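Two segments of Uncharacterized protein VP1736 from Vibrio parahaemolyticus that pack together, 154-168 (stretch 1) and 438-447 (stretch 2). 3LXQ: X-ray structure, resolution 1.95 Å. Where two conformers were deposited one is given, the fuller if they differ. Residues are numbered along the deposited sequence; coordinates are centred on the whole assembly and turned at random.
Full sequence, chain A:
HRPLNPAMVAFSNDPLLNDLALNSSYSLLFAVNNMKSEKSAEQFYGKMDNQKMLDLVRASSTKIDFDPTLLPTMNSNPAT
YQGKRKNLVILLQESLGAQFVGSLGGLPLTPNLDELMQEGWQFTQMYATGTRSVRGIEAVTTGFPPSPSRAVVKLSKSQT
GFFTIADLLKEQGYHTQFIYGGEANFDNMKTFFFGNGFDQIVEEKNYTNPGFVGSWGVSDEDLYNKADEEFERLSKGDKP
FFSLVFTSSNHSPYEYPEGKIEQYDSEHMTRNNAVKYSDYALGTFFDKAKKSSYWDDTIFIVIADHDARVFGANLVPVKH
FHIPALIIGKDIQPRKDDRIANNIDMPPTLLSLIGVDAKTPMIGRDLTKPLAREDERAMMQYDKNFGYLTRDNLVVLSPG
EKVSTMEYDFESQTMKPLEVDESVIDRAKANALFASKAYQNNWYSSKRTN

Stretch 1 (154-168) KLSKSQTGFFTIADL
Stretch 2, residues 438-447: AYQNNWYSSK

Stretch 1 is loop up to Thr 164, then helix from Ile 165. Stretch 2 enters as the end of a helix. Asn 442 leaves it with positive phi (64/45) in a Schellman motif, and Trp 443 N bonds Ala 438 O at 2.8 Å. The remainder is loop. The contact buries 705 Å² in all.

Leu 155 (-96/146, m, t) points toward stretch 2. Its CD1 sits over the face of the Tyr 439 ring, 3.8 Å from the centroid, a CH-pi contact. Tyr 439 is t, with chi2 at -103°. This rotamer carries its hydroxyl to the backbone of stretch 1, where Lys 157 N donates to Tyr 439 OH at 3.1 Å. The CA atoms of Lys 157 and Tyr 439 are 7.6 Å apart.

The Lys 157 side chain (m, t, p, t) reaches the carbonyls at the helix end. Its NZ gives a weak bond to Tyr 439 O at 3.4 Å and lies 2.8 Å from Gln 440 O. Ser 158 OG lies at the edge of the Tyr 439 ring, 3.6 Å from CE2.

Gly 161 has positive phi (55/27), which favours glycine. Its O accepts from Ser 446 N at 3.0 Å. Phe 162 (-84/152) and Ser 445 (-80/168) form a single beta bridge, CA to CA 4.3 Å. Phe 163 N donates to Tyr 444 O at 2.8 Å, completing the backbone pairing.

Both phenylalanines are t and meet the Tyr 444 ring (chi1 -142°). Phe 162 CE2 is 3.4 Å from Tyr 444 CD2, with the planes at 38°. Phe 163 turns its edge to the Tyr 444 face, planes at 88°, centroids 5.9 Å apart.

Thr 164 (p) caps the following helix: Asp 167 N donates to Thr 164 OG1 at 3.1 Å. Asp 167 (p) points toward stretch 2, with OD1 3.3 Å from Ser 446 CB.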

ATOM      1  N   LYS A 154       1.551   8.906  12.246  1.00 34.92           N
ATOM      2  CA  LYS A 154       1.558   9.159  13.687  1.00 37.15           C
ATOM      3  C   LYS A 154       2.771   9.951  14.180  1.00 38.60           C
ATOM      4  O   LYS A 154       2.923  10.160  15.383  1.00 40.83           O
ATOM      5  CB  LYS A 154       1.446   7.835  14.465  1.00 36.86           C
ATOM      6  CG  LYS A 154       0.093   7.177  14.343  1.00 36.62           C
ATOM      7  CD  LYS A 154       0.007   5.892  15.134  1.00 37.58           C
ATOM      8  CE  LYS A 154      -1.443   5.467  15.260  1.00 38.68           C
ATOM      9  NZ  LYS A 154      -1.576   4.119  15.876  1.00 39.00           N
ATOM     10  N   LEU A 155       3.635  10.397  13.273  1.00 37.81           N
ATOM     11  CA  LEU A 155       4.815  11.138  13.716  1.00 40.01           C
ATOM     12  C   LEU A 155       4.555  12.639  13.633  1.00 42.24           C
ATOM     13  O   LEU A 155       3.835  13.091  12.753  1.00 41.43           O
ATOM     14  CB  LEU A 155       6.062  10.706  12.942  1.00 38.28           C
ATOM     15  CG  LEU A 155       6.474   9.242  13.130  1.00 36.63           C
ATOM     16  CD1 LEU A 155       7.691   8.929  12.288  1.00 35.25           C
ATOM     17  CD2 LEU A 155       6.753   8.900  14.600  1.00 39.00           C
ATOM     18  N   SER A 156       5.125  13.397  14.563  1.00 45.68           N
ATOM     19  CA  SER A 156       4.794  14.814  14.716  1.00 49.27           C
ATOM     20  C   SER A 156       5.306  15.722  13.586  1.00 49.44           C
ATOM     21  O   SER A 156       4.617  16.673  13.187  1.00 50.69           O
ATOM     22  CB  SER A 156       5.250  15.330  16.086  1.00 53.35           C
ATOM     23  OG  SER A 156       6.651  15.193  16.237  1.00 55.92           O
ATOM     24  N   LYS A 157       6.497  15.427  13.066  1.00 48.67           N
ATOM     25  CA  LYS A 157       7.074  16.218  11.971  1.00 49.15           C
ATOM     26  C   LYS A 157       6.359  16.026  10.628  1.00 46.37           C
ATOM     27  O   LYS A 157       6.407  16.904   9.768  1.00 47.06           O
ATOM     28  CB  LYS A 157       8.573  15.940  11.824  1.00 49.62           C
ATOM     29  CG  LYS A 157       9.409  16.439  13.005  1.00 53.97           C
ATOM     30  CD  LYS A 157      10.868  16.010  12.898  1.00 55.25           C
ATOM     31  CE  LYS A 157      11.684  16.954  12.027  1.00 57.48           C
ATOM     32  NZ  LYS A 157      13.079  16.447  11.885  1.00 58.03           N
ATOM     33  N   SER A 158       5.698  14.881  10.455  1.00 43.22           N
ATOM     34  CA  SER A 158       5.010  14.563   9.197  1.00 40.74           C
ATOM     35  C   SER A 158       3.535  14.980   9.146  1.00 41.45           C
ATOM     36  O   SER A 158       2.799  14.569   8.235  1.00 39.13           O
ATOM     37  CB  SER A 158       5.149  13.076   8.887  1.00 37.95           C
ATOM     38  OG  SER A 158       5.338  12.302  10.062  1.00 37.99           O
ATOM     39  N   GLN A 159       3.106  15.800  10.111  1.00 44.16           N
ATOM     40  CA  GLN A 159       1.690  16.166  10.226  1.00 45.56           C
ATOM     41  C   GLN A 159       1.270  17.254   9.237  1.00 47.09           C
ATOM     42  O   GLN A 159       0.076  17.444   8.967  1.00 47.64           O
ATOM     43  CB  GLN A 159       1.333  16.555  11.667  1.00 48.34           C
ATOM     44  CG  GLN A 159       1.449  15.398  12.657  1.00 48.64           C
ATOM     45  CD  GLN A 159       0.729  14.141  12.178  1.00 48.08           C
ATOM     46  OE1 GLN A 159       1.359  13.130  11.858  1.00 45.23           O
ATOM     47  NE2 GLN A 159      -0.599  14.207  12.117  1.00 50.23           N
ATOM     48  N   THR A 160       2.258  17.951   8.688  1.00 48.25           N
ATOM     49  CA  THR A 160       2.015  19.032   7.740  1.00 49.72           C
ATOM     50  C   THR A 160       3.151  19.102   6.729  1.00 48.57           C
ATOM     51  O   THR A 160       4.315  18.885   7.074  1.00 48.30           O
ATOM     52  CB  THR A 160       1.841  20.397   8.464  1.00 53.86           C
ATOM     53  OG1 THR A 160       1.649  21.442   7.503  1.00 56.62           O
ATOM     54  CG2 THR A 160       3.056  20.724   9.336  1.00 56.22           C
ATOM     55  N   GLY A 161       2.801  19.409   5.481  1.00 47.90           N
ATOM     56  CA  GLY A 161       3.780  19.526   4.408  1.00 47.26           C
ATOM     57  C   GLY A 161       4.701  18.330   4.175  1.00 43.82           C
ATOM     58  O   GLY A 161       5.811  18.491   3.688  1.00 44.16           O
ATOM     59  N   PHE A 162       4.255  17.130   4.529  1.00 41.31           N
ATOM     60  CA  PHE A 162       4.992  15.913   4.171  1.00 38.88           C
ATOM     61  C   PHE A 162       4.567  15.546   2.754  1.00 37.64           C
ATOM     62  O   PHE A 162       3.454  15.879   2.328  1.00 37.93           O
ATOM     63  CB  PHE A 162       4.663  14.789   5.154  1.00 37.11           C
ATOM     64  CG  PHE A 162       5.649  13.634   5.149  1.00 36.21           C
ATOM     65  CD1 PHE A 162       6.875  13.738   5.798  1.00 36.76           C
ATOM     66  CD2 PHE A 162       5.315  12.420   4.539  1.00 33.25           C
ATOM     67  CE1 PHE A 162       7.762  12.679   5.819  1.00 34.72           C
ATOM     68  CE2 PHE A 162       6.203  11.354   4.533  1.00 31.47           C
ATOM     69  CZ  PHE A 162       7.431  11.472   5.186  1.00 33.45           C
ATOM     70  N   PHE A 163       5.436  14.875   2.004  1.00 35.99           N
ATOM     71  CA  PHE A 163       5.037  14.465   0.672  1.00 35.01           C
ATOM     72  C   PHE A 163       3.943  13.396   0.676  1.00 33.47           C
ATOM     73  O   PHE A 163       4.081  12.350   1.326  1.00 31.85           O
ATOM     74  CB  PHE A 163       6.213  14.007  -0.212  1.00 34.62           C
ATOM     75  CG  PHE A 163       5.746  13.478  -1.536  1.00 34.63           C
ATOM     76  CD1 PHE A 163       5.488  14.342  -2.593  1.00 34.81           C
ATOM     77  CD2 PHE A 163       5.423  12.138  -1.679  1.00 31.02           C
ATOM     78  CE1 PHE A 163       4.992  13.853  -3.801  1.00 35.83           C
ATOM     79  CE2 PHE A 163       4.918  11.652  -2.881  1.00 31.38           C
ATOM     80  CZ  PHE A 163       4.719  12.490  -3.933  1.00 33.21           C
ATOM     81  N   THR A 164       2.852  13.686  -0.036  1.00 34.11           N
ATOM     82  CA  THR A 164       1.796  12.704  -0.330  1.00 33.66           C
ATOM     83  C   THR A 164       1.340  12.876  -1.791  1.00 34.79           C
ATOM     84  O   THR A 164       1.397  13.987  -2.328  1.00 36.69           O
ATOM     85  CB  THR A 164       0.537  12.853   0.591  1.00 33.74           C
ATOM     86  OG1 THR A 164      -0.142  14.083   0.295  1.00 36.73           O
ATOM     87  CG2 THR A 164       0.905  12.811   2.072  1.00 33.84           C
ATOM     88  N   ILE A 165       0.851  11.801  -2.408  1.00 34.19           N
ATOM     89  CA  ILE A 165       0.244  11.917  -3.738  1.00 36.26           C
ATOM     90  C   ILE A 165      -1.081  12.674  -3.666  1.00 37.97           C
ATOM     91  O   ILE A 165      -1.566  13.171  -4.679  1.00 40.15           O
ATOM     92  CB  ILE A 165       0.029  10.552  -4.451  1.00 35.44           C
ATOM     93  CG1 ILE A 165      -0.886   9.635  -3.632  1.00 36.30           C
ATOM     94  CG2 ILE A 165       1.386   9.882  -4.772  1.00 35.09           C
ATOM     95  CD1 ILE A 165      -1.618   8.568  -4.476  1.00 37.44           C
ATOM     96  N   ALA A 166      -1.660  12.753  -2.466  1.00 37.59           N
ATOM     97  CA  ALA A 166      -2.861  13.549  -2.235  1.00 39.66           C
ATOM     98  C   ALA A 166      -2.602  15.001  -2.566  1.00 41.76           C
ATOM     99  O   ALA A 166      -3.337  15.586  -3.377  1.00 44.38           O
ATOM    100  CB  ALA A 166      -3.346  13.420  -0.800  1.00 38.86           C
ATOM    101  N   ASP A 167      -1.569  15.587  -1.952  1.00 41.19           N
ATOM    102  CA  ASP A 167      -1.334  17.004  -2.206  0.50 43.69           C
ATOM    103  C   ASP A 167      -0.705  17.253  -3.575  1.00 44.52           C
ATOM    104  O   ASP A 167      -0.906  18.339  -4.150  1.00 47.02           O
ATOM    105  CB  ASP A 167      -0.603  17.710  -1.055  0.50 44.09           C
ATOM    106  CG  ASP A 167       0.884  17.566  -1.125  0.50 43.09           C
ATOM    107  OD1 ASP A 167       1.523  18.356  -1.855  0.50 44.70           O
ATOM    108  OD2 ASP A 167       1.415  16.689  -0.420  0.50 41.63           O
ATOM    109  N   LEU A 168      -0.012  16.257  -4.121  1.00 42.75           N
ATOM    110  CA  LEU A 168       0.517  16.363  -5.487  1.00 44.15           C
ATOM    111  C   LEU A 168      -0.655  16.474  -6.454  1.00 45.95           C
ATOM    112  O   LEU A 168      -0.714  17.411  -7.246  1.00 48.90           O
ATOM    113  CB  LEU A 168       1.432  15.174  -5.848  1.00 41.93           C
ATOM    114  CG  LEU A 168       2.041  15.087  -7.269  1.00 43.17           C
ATOM    115  CD1 LEU A 168       2.877  16.322  -7.635  1.00 46.40           C
ATOM    116  CD2 LEU A 168       2.864  13.829  -7.467  1.00 41.51           C
ATOM    117  N   ALA A 438      15.578  10.263   6.613  1.00 40.70           N
ATOM    118  CA  ALA A 438      14.816  11.218   5.793  1.00 39.38           C
ATOM    119  C   ALA A 438      13.830  11.988   6.657  1.00 40.48           C
ATOM    120  O   ALA A 438      13.600  13.190   6.445  1.00 40.75           O
ATOM    121  CB  ALA A 438      14.084  10.500   4.654  1.00 37.06           C
ATOM    122  N   TYR A 439      13.256  11.272   7.625  1.00 41.33           N
ATOM    123  CA  TYR A 439      12.355  11.854   8.609  1.00 43.12           C
ATOM    124  C   TYR A 439      13.082  12.885   9.471  1.00 46.08           C
ATOM    125  O   TYR A 439      12.647  14.033   9.562  1.00 47.23           O
ATOM    126  CB  TYR A 439      11.706  10.765   9.482  1.00 43.71           C
ATOM    127  CG  TYR A 439      10.823  11.338  10.566  1.00 45.21           C
ATOM    128  CD1 TYR A 439      11.251  11.393  11.889  1.00 48.48           C
ATOM    129  CD2 TYR A 439       9.570  11.864  10.257  1.00 45.00           C
ATOM    130  CE1 TYR A 439      10.446  11.946  12.880  1.00 50.63           C
ATOM    131  CE2 TYR A 439       8.763  12.421  11.233  1.00 46.53           C
ATOM    132  CZ  TYR A 439       9.202  12.454  12.539  1.00 49.93           C
ATOM    133  OH  TYR A 439       8.392  13.003  13.502  1.00 52.95           O
ATOM    134  N   GLN A 440      14.191  12.471  10.087  1.00 47.92           N
ATOM    135  CA  GLN A 440      15.042  13.366  10.877  1.00 51.46           C
ATOM    136  C   GLN A 440      15.436  14.646  10.149  1.00 51.49           C
ATOM    137  O   GLN A 440      15.492  15.710  10.760  1.00 53.22           O
ATOM    138  CB  GLN A 440      16.333  12.662  11.297  1.00 53.53           C
ATOM    139  CG  GLN A 440      16.158  11.572  12.322  1.00 57.00           C
ATOM    140  CD  GLN A 440      17.487  10.956  12.739  1.00 62.00           C
ATOM    141  OE1 GLN A 440      18.497  11.658  12.891  1.00 64.52           O
ATOM    142  NE2 GLN A 440      17.491   9.639  12.932  1.00 62.47           N
ATOM    143  N   ASN A 441      15.714  14.537   8.850  1.00 49.16           N
ATOM    144  CA  ASN A 441      16.304  15.649   8.111  1.00 49.95           C
ATOM    145  C   ASN A 441      15.369  16.376   7.152  1.00 48.84           C
ATOM    146  O   ASN A 441      15.793  17.301   6.453  1.00 49.43           O
ATOM    147  CB  ASN A 441      17.586  15.206   7.408  1.00 49.92           C
ATOM    148  CG  ASN A 441      18.656  14.762   8.388  1.00 52.36           C
ATOM    149  OD1 ASN A 441      19.513  15.544   8.777  1.00 56.19           O
ATOM    150  ND2 ASN A 441      18.593  13.507   8.811  1.00 52.12           N
ATOM    151  N   ASN A 442      14.099  15.976   7.151  1.00 47.29           N
ATOM    152  CA  ASN A 442      13.062  16.603   6.320  1.00 46.81           C
ATOM    153  C   ASN A 442      13.323  16.420   4.835  1.00 45.47           C
ATOM    154  O   ASN A 442      13.171  17.351   4.036  1.00 46.02           O
ATOM    155  CB  ASN A 442      12.895  18.088   6.665  1.00 49.56           C
ATOM    156  CG  ASN A 442      12.750  18.318   8.149  1.00 51.90           C
ATOM    157  OD1 ASN A 442      13.678  18.793   8.802  1.00 53.44           O
ATOM    158  ND2 ASN A 442      11.596  17.945   8.700  1.00 51.83           N
ATOM    159  N   TRP A 443      13.686  15.190   4.475  1.00 43.67           N
ATOM    160  CA  TRP A 443      14.021  14.870   3.093  1.00 42.72           C
ATOM    161  C   TRP A 443      12.803  14.457   2.291  1.00 41.39           C
ATOM    162  O   TRP A 443      12.916  14.138   1.108  1.00 41.03           O
ATOM    163  CB  TRP A 443      15.087  13.775   3.017  1.00 41.93           C
ATOM    164  CG  TRP A 443      16.462  14.203   3.468  1.00 43.24           C
ATOM    165  CD1 TRP A 443      16.944  15.489   3.586  1.00 44.27           C
ATOM    166  CD2 TRP A 443      17.546  13.335   3.829  1.00 43.66           C
ATOM    167  NE1 TRP A 443      18.256  15.462   4.013  1.00 44.93           N
ATOM    168  CE2 TRP A 443      18.650  14.156   4.162  1.00 45.03           C
ATOM    169  CE3 TRP A 443      17.693  11.942   3.895  1.00 42.32           C
ATOM    170  CZ2 TRP A 443      19.878  13.625   4.567  1.00 46.65           C
ATOM    171  CZ3 TRP A 443      18.914  11.417   4.305  1.00 43.23           C
ATOM    172  CH2 TRP A 443      19.988  12.257   4.640  1.00 45.56           C
ATOM    173  N   TYR A 444      11.635  14.505   2.918  1.00 40.61           N
ATOM    174  CA  TYR A 444      10.456  13.952   2.290  1.00 40.17           C
ATOM    175  C   TYR A 444       9.262  14.909   2.332  1.00 41.50           C
ATOM    176  O   TYR A 444       8.118  14.489   2.514  1.00 41.33           O
ATOM    177  CB  TYR A 444      10.139  12.576   2.901  1.00 38.32           C
ATOM    178  CG  TYR A 444       9.629  11.557   1.909  1.00 37.29           C
ATOM    179  CD1 TYR A 444      10.508  10.845   1.081  1.00 37.02           C
ATOM    180  CD2 TYR A 444       8.267  11.283   1.807  1.00 37.34           C
ATOM    181  CE1 TYR A 444      10.031   9.893   0.173  1.00 33.97           C
ATOM    182  CE2 TYR A 444       7.783  10.341   0.914  1.00 36.16           C
ATOM    183  CZ  TYR A 444       8.666   9.644   0.103  1.00 35.65           C
ATOM    184  OH  TYR A 444       8.154   8.721  -0.783  1.00 34.95           O
ATOM    185  N   SER A 445       9.548  16.193   2.123  1.00 43.19           N
ATOM    186  CA  SER A 445       8.541  17.236   2.138  1.00 45.04           C
ATOM    187  C   SER A 445       7.780  17.297   0.817  1.00 45.78           C
ATOM    188  O   SER A 445       8.191  16.693  -0.171  1.00 44.57           O
ATOM    189  CB  SER A 445       9.218  18.576   2.365  1.00 47.27           C
ATOM    190  OG  SER A 445       9.780  19.032   1.150  1.00 50.16           O
ATOM    191  N   SER A 446       6.681  18.050   0.806  1.00 47.78           N
ATOM    192  CA  SER A 446       5.942  18.315  -0.431  1.00 49.89           C
ATOM    193  C   SER A 446       6.396  19.545  -1.204  1.00 52.48           C
ATOM    194  O   SER A 446       5.702  19.964  -2.139  1.00 55.72           O
ATOM    195  CB  SER A 446       4.418  18.364  -0.202  1.00 51.31           C
ATOM    196  OG  SER A 446       4.064  18.867   1.070  1.00 51.17           O
ATOM    197  N   LYS A 447       7.549  20.118  -0.846  1.00 52.13           N
ATOM    198  CA  LYS A 447       8.086  21.268  -1.597  1.00 54.60           C
ATOM    199  C   LYS A 447       8.468  20.847  -3.023  1.00 55.21           C
ATOM    200  O   LYS A 447       9.056  19.778  -3.230  1.00 52.29           O
ATOM    201  CB  LYS A 447       9.287  21.905  -0.886  1.00 54.58           C
TER